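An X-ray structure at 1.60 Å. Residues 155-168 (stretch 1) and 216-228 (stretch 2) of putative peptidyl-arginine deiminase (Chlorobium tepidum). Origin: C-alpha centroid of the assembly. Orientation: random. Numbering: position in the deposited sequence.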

# COMPACT_ATOMS: atom_id res chain seq x y z
N LEU A 155 7.33 -6.30 9.14
CA LEU A 155 7.07 -5.00 8.55
C LEU A 155 6.03 -5.13 7.45
O LEU A 155 6.14 -6.01 6.59
CB LEU A 155 8.35 -4.40 7.95
CG LEU A 155 8.20 -2.98 7.39
CD1 LEU A 155 7.98 -2.01 8.56
CD2 LEU A 155 9.43 -2.58 6.59
N GLU A 156 5.02 -4.27 7.49
CA GLU A 156 3.98 -4.27 6.48
C GLU A 156 4.24 -3.08 5.56
O GLU A 156 4.61 -2.01 6.02
CB GLU A 156 2.59 -4.11 7.11
CG GLU A 156 2.18 -5.25 8.02
CD GLU A 156 2.24 -4.86 9.49
OE1 GLU A 156 2.65 -5.71 10.31
OE2 GLU A 156 1.86 -3.72 9.82
N GLY A 157 4.02 -3.28 4.27
CA GLY A 157 4.24 -2.19 3.32
C GLY A 157 3.34 -1.00 3.60
O GLY A 157 3.71 0.14 3.31
N GLY A 158 2.16 -1.25 4.16
CA GLY A 158 1.24 -0.17 4.44
C GLY A 158 1.63 0.67 5.65
O GLY A 158 1.03 1.72 5.90
N ALA A 159 2.64 0.21 6.38
CA ALA A 159 3.11 0.92 7.56
C ALA A 159 4.23 1.92 7.26
O ALA A 159 4.65 2.67 8.13
CB ALA A 159 3.58 -0.08 8.62
N ILE A 160 4.70 1.92 6.02
CA ILE A 160 5.76 2.84 5.62
C ILE A 160 5.40 3.53 4.30
O ILE A 160 4.56 3.05 3.55
CB ILE A 160 7.12 2.11 5.44
CG1 ILE A 160 7.00 1.03 4.36
CG2 ILE A 160 7.56 1.48 6.76
CD1 ILE A 160 8.32 0.44 3.93
N ASP A 161 6.04 4.66 4.03
CA ASP A 161 5.82 5.40 2.79
C ASP A 161 7.09 6.20 2.52
O ASP A 161 7.53 6.98 3.37
CB ASP A 161 4.61 6.34 2.94
CG ASP A 161 4.22 6.99 1.63
OD1 ASP A 161 4.76 8.07 1.31
OD2 ASP A 161 3.37 6.41 0.92
N VAL A 162 7.69 5.99 1.36
CA VAL A 162 8.95 6.66 1.02
C VAL A 162 8.82 7.75 -0.04
O VAL A 162 7.91 7.72 -0.87
CB VAL A 162 10.02 5.64 0.56
CG1 VAL A 162 10.22 4.59 1.64
CG2 VAL A 162 9.58 4.98 -0.75
N ASN A 163 9.74 8.71 -0.02
CA ASN A 163 9.70 9.79 -1.01
C ASN A 163 10.63 9.49 -2.18
O ASN A 163 10.74 10.27 -3.12
CB ASN A 163 10.07 11.13 -0.35
CG ASN A 163 11.56 11.32 -0.19
OD1 ASN A 163 12.29 10.38 0.10
ND2 ASN A 163 12.02 12.55 -0.37
N GLY A 164 11.30 8.34 -2.11
CA GLY A 164 12.19 7.91 -3.18
C GLY A 164 13.52 8.63 -3.23
O GLY A 164 14.27 8.50 -4.20
N ALA A 165 13.83 9.40 -2.19
CA ALA A 165 15.08 10.14 -2.16
C ALA A 165 15.72 10.14 -0.77
O ALA A 165 16.53 11.01 -0.46
CB ALA A 165 14.84 11.58 -2.62
N GLY A 166 15.34 9.17 0.06
CA GLY A 166 15.94 9.10 1.38
C GLY A 166 15.03 9.24 2.58
O GLY A 166 15.44 8.94 3.70
N LEU A 167 13.81 9.71 2.35
CA LEU A 167 12.86 9.87 3.45
C LEU A 167 11.89 8.71 3.53
O LEU A 167 11.51 8.13 2.51
CB LEU A 167 12.06 11.16 3.29
CG LEU A 167 12.83 12.47 3.14
CD1 LEU A 167 11.84 13.62 3.05
CD2 LEU A 167 13.77 12.66 4.32
N LEU A 168 11.51 8.37 4.75
CA LEU A 168 10.54 7.30 4.99
C LEU A 168 9.61 7.78 6.09
O LEU A 168 10.06 8.14 7.19
CB LEU A 168 11.24 5.99 5.39
CG LEU A 168 10.32 4.80 5.66
CD1 LEU A 168 11.05 3.50 5.36
CD2 LEU A 168 9.83 4.82 7.11
N GLY A 216 -2.56 1.68 13.49
CA GLY A 216 -2.06 2.94 12.99
C GLY A 216 -1.26 3.00 11.70
O GLY A 216 -0.32 3.79 11.60
N HIS A 217 -1.63 2.22 10.69
CA HIS A 217 -0.89 2.27 9.43
C HIS A 217 -0.86 3.68 8.86
O HIS A 217 -1.89 4.37 8.81
CB HIS A 217 -1.51 1.35 8.38
CG HIS A 217 -0.89 -0.01 8.35
ND1 HIS A 217 -1.24 -0.96 7.41
CD2 HIS A 217 0.04 -0.58 9.14
CE1 HIS A 217 -0.54 -2.06 7.62
NE2 HIS A 217 0.25 -1.86 8.66
N VAL A 218 0.31 4.11 8.43
CA VAL A 218 0.48 5.44 7.88
C VAL A 218 -0.32 5.58 6.59
O VAL A 218 -0.83 6.67 6.29
CB VAL A 218 1.98 5.74 7.60
CG1 VAL A 218 2.49 4.91 6.43
CG2 VAL A 218 2.18 7.22 7.36
N ASP A 219 -0.47 4.50 5.83
CA ASP A 219 -1.19 4.59 4.56
C ASP A 219 -2.70 4.82 4.68
O ASP A 219 -3.42 4.74 3.69
CB ASP A 219 -0.86 3.39 3.65
CG ASP A 219 -1.63 2.12 4.00
OD1 ASP A 219 -2.23 2.05 5.09
OD2 ASP A 219 -1.63 1.19 3.15
N ASP A 220 -3.18 5.10 5.89
CA ASP A 220 -4.59 5.42 6.07
C ASP A 220 -4.64 6.88 6.52
O ASP A 220 -5.70 7.40 6.86
CB ASP A 220 -5.24 4.55 7.16
CG ASP A 220 -5.70 3.20 6.64
OD1 ASP A 220 -6.04 3.10 5.45
OD2 ASP A 220 -5.76 2.24 7.44
N MSE A 221 -3.49 7.55 6.46
CA MSE A 221 -3.40 8.92 6.94
C MSE A 221 -2.53 9.91 6.17
O MSE A 221 -2.98 11.00 5.80
CB MSE A 221 -2.95 8.87 8.40
CG MSE A 221 -2.79 10.19 9.11
SE MSE A 221 -2.48 9.86 10.99
CE MSE A 221 -0.81 8.91 10.83
N ALA A 222 -1.27 9.55 5.94
CA ALA A 222 -0.33 10.43 5.25
C ALA A 222 0.45 9.70 4.17
O ALA A 222 0.84 8.53 4.35
CB ALA A 222 0.62 11.05 6.26
N ARG A 223 0.70 10.38 3.06
CA ARG A 223 1.40 9.79 1.92
C ARG A 223 2.26 10.79 1.15
O ARG A 223 1.87 11.94 0.96
CB ARG A 223 0.38 9.21 0.93
CG ARG A 223 -0.59 8.18 1.49
CD ARG A 223 0.06 6.82 1.63
NE ARG A 223 0.67 6.39 0.37
CZ ARG A 223 -0.02 5.96 -0.68
NH1 ARG A 223 0.62 5.61 -1.79
NH2 ARG A 223 -1.34 5.87 -0.62
N PHE A 224 3.43 10.36 0.70
CA PHE A 224 4.27 11.24 -0.12
C PHE A 224 3.61 11.25 -1.50
O PHE A 224 3.13 10.21 -1.96
CB PHE A 224 5.69 10.68 -0.25
CG PHE A 224 6.63 11.13 0.83
CD1 PHE A 224 7.03 12.47 0.90
CD2 PHE A 224 7.09 10.24 1.78
CE1 PHE A 224 7.88 12.90 1.91
CE2 PHE A 224 7.94 10.66 2.80
CZ PHE A 224 8.33 12.00 2.87
N VAL A 225 3.56 12.41 -2.15
CA VAL A 225 2.98 12.51 -3.49
C VAL A 225 4.10 12.90 -4.46
O VAL A 225 3.98 12.70 -5.67
CB VAL A 225 1.82 13.54 -3.58
CG1 VAL A 225 0.59 12.99 -2.88
CG2 VAL A 225 2.24 14.87 -2.97
N ASN A 226 5.16 13.47 -3.91
CA ASN A 226 6.36 13.83 -4.66
C ASN A 226 7.50 13.96 -3.67
O ASN A 226 7.31 13.82 -2.46
CB ASN A 226 6.18 15.11 -5.52
CG ASN A 226 5.94 16.35 -4.70
OD1 ASN A 226 6.75 16.72 -3.85
ND2 ASN A 226 4.83 17.03 -4.96
N GLU A 227 8.70 14.20 -4.18
CA GLU A 227 9.91 14.30 -3.36
C GLU A 227 9.82 15.13 -2.09
O GLU A 227 10.42 14.77 -1.07
CB GLU A 227 11.05 14.81 -4.24
CG GLU A 227 12.43 14.43 -3.77
CD GLU A 227 13.43 14.44 -4.90
OE1 GLU A 227 13.76 15.53 -5.41
OE2 GLU A 227 13.87 13.34 -5.31
N ASN A 228 9.09 16.25 -2.13
CA ASN A 228 8.99 17.09 -0.94
C ASN A 228 7.57 17.45 -0.54
O ASN A 228 7.36 18.44 0.17
CB ASN A 228 9.84 18.36 -1.13
CG ASN A 228 9.42 19.18 -2.34
OD1 ASN A 228 10.19 20.02 -2.82
ND2 ASN A 228 8.21 18.96 -2.84
O HOH W 1 2.54 2.97 9.98
O HOH W 2 3.39 7.41 -1.67
O HOH W 3 12.11 10.91 -5.40

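Two strands that run side by side need not be zipped together by their backbones; side chains and ordered water can do the work instead. The contact between residues 155-168 and 216-228 of this putative peptidyl-arginine deiminase is a compact example. Strands 160-162 and 222-224 point roughly the same way, with 28° between their directions and a closest approach of 6.5 Å. No backbone-to-backbone hydrogen bond joins these strands, and the polar groups of the side chains bridge the gap.

The walk along stretch 1 begins at Glu156, whose OE2 accepts a nearly linear hydrogen bond of 2.7 Å from His217 NE2. The carboxylate approaches the edge of the imidazole, near the ring plane, where an N-H can point straight at it. Gly158 then brings the backbones close, its CA lying 5.3 Å from Asp219 CA. Here the main chains do bond: Asp219 N donates to Gly158 O at 3.2 Å. The same glycine lays its CA over the face of the His217 ring, 4.3 Å from the centroid. Absence of a side chain permits this approach, for an ideal CB would lie 2.9 Å from Asp219 OD2 and 3.0 Å from His217 ND1, both clashes. Ala159 continues the cover of the imidazole, its CB 3.6 Å from His217 CD2, while its carbonyl meets an ordered water: water 1 donates to Ala159 O at 2.8 Å and accepts from Val218 N at 2.9 Å, linking the two main chains.

Along the strand, the side chains alternate. Ile160 and Val162 direct their CA-to-CB bonds away from stretch 2, and Asp161 between them points toward it. Its carboxylate serves two neighbouring residues at once. OD1 accepts from the backbone, Phe224 N, at 2.7 Å, while OD2 receives Arg223 NE at 2.8 Å in a salt bridge at the edge of the guanidinium. Arg223 leaves its backbone sideways, but three successive m rotamers bring its end nearer to Asp161. Water 2 reinforces the junction, donating to Asp161 OD2 and to Phe224 O, each at 2.8 Å.

Asn163 shows how one amide side chain can both shape a turn and hold a neighbour. OD1 accepts from Ala165 N at 2.9 Å and Leu167 N at 2.8 Å, both within its own stretch; ND2 donates across the contact to Glu227 O at 2.8 Å, almost linearly. Meanwhile its CB sits 3.4 Å from the centroid of the Phe224 ring, only 6° off the normal, a CH-pi contact. At the more open end, water 3 donates to Asn163 O at 2.7 Å and to Glu227 OE2 at 3.0 Å, and Ala165 CB rests 3.4 Å from that same OE2. Leu167 adds apolar packing to the Phe224 ring, with CB 3.8 Å from Phe224 CZ.

The general lesson is economy: a few well-placed polar groups, each meeting a complementary partner, can join two segments far apart in sequence.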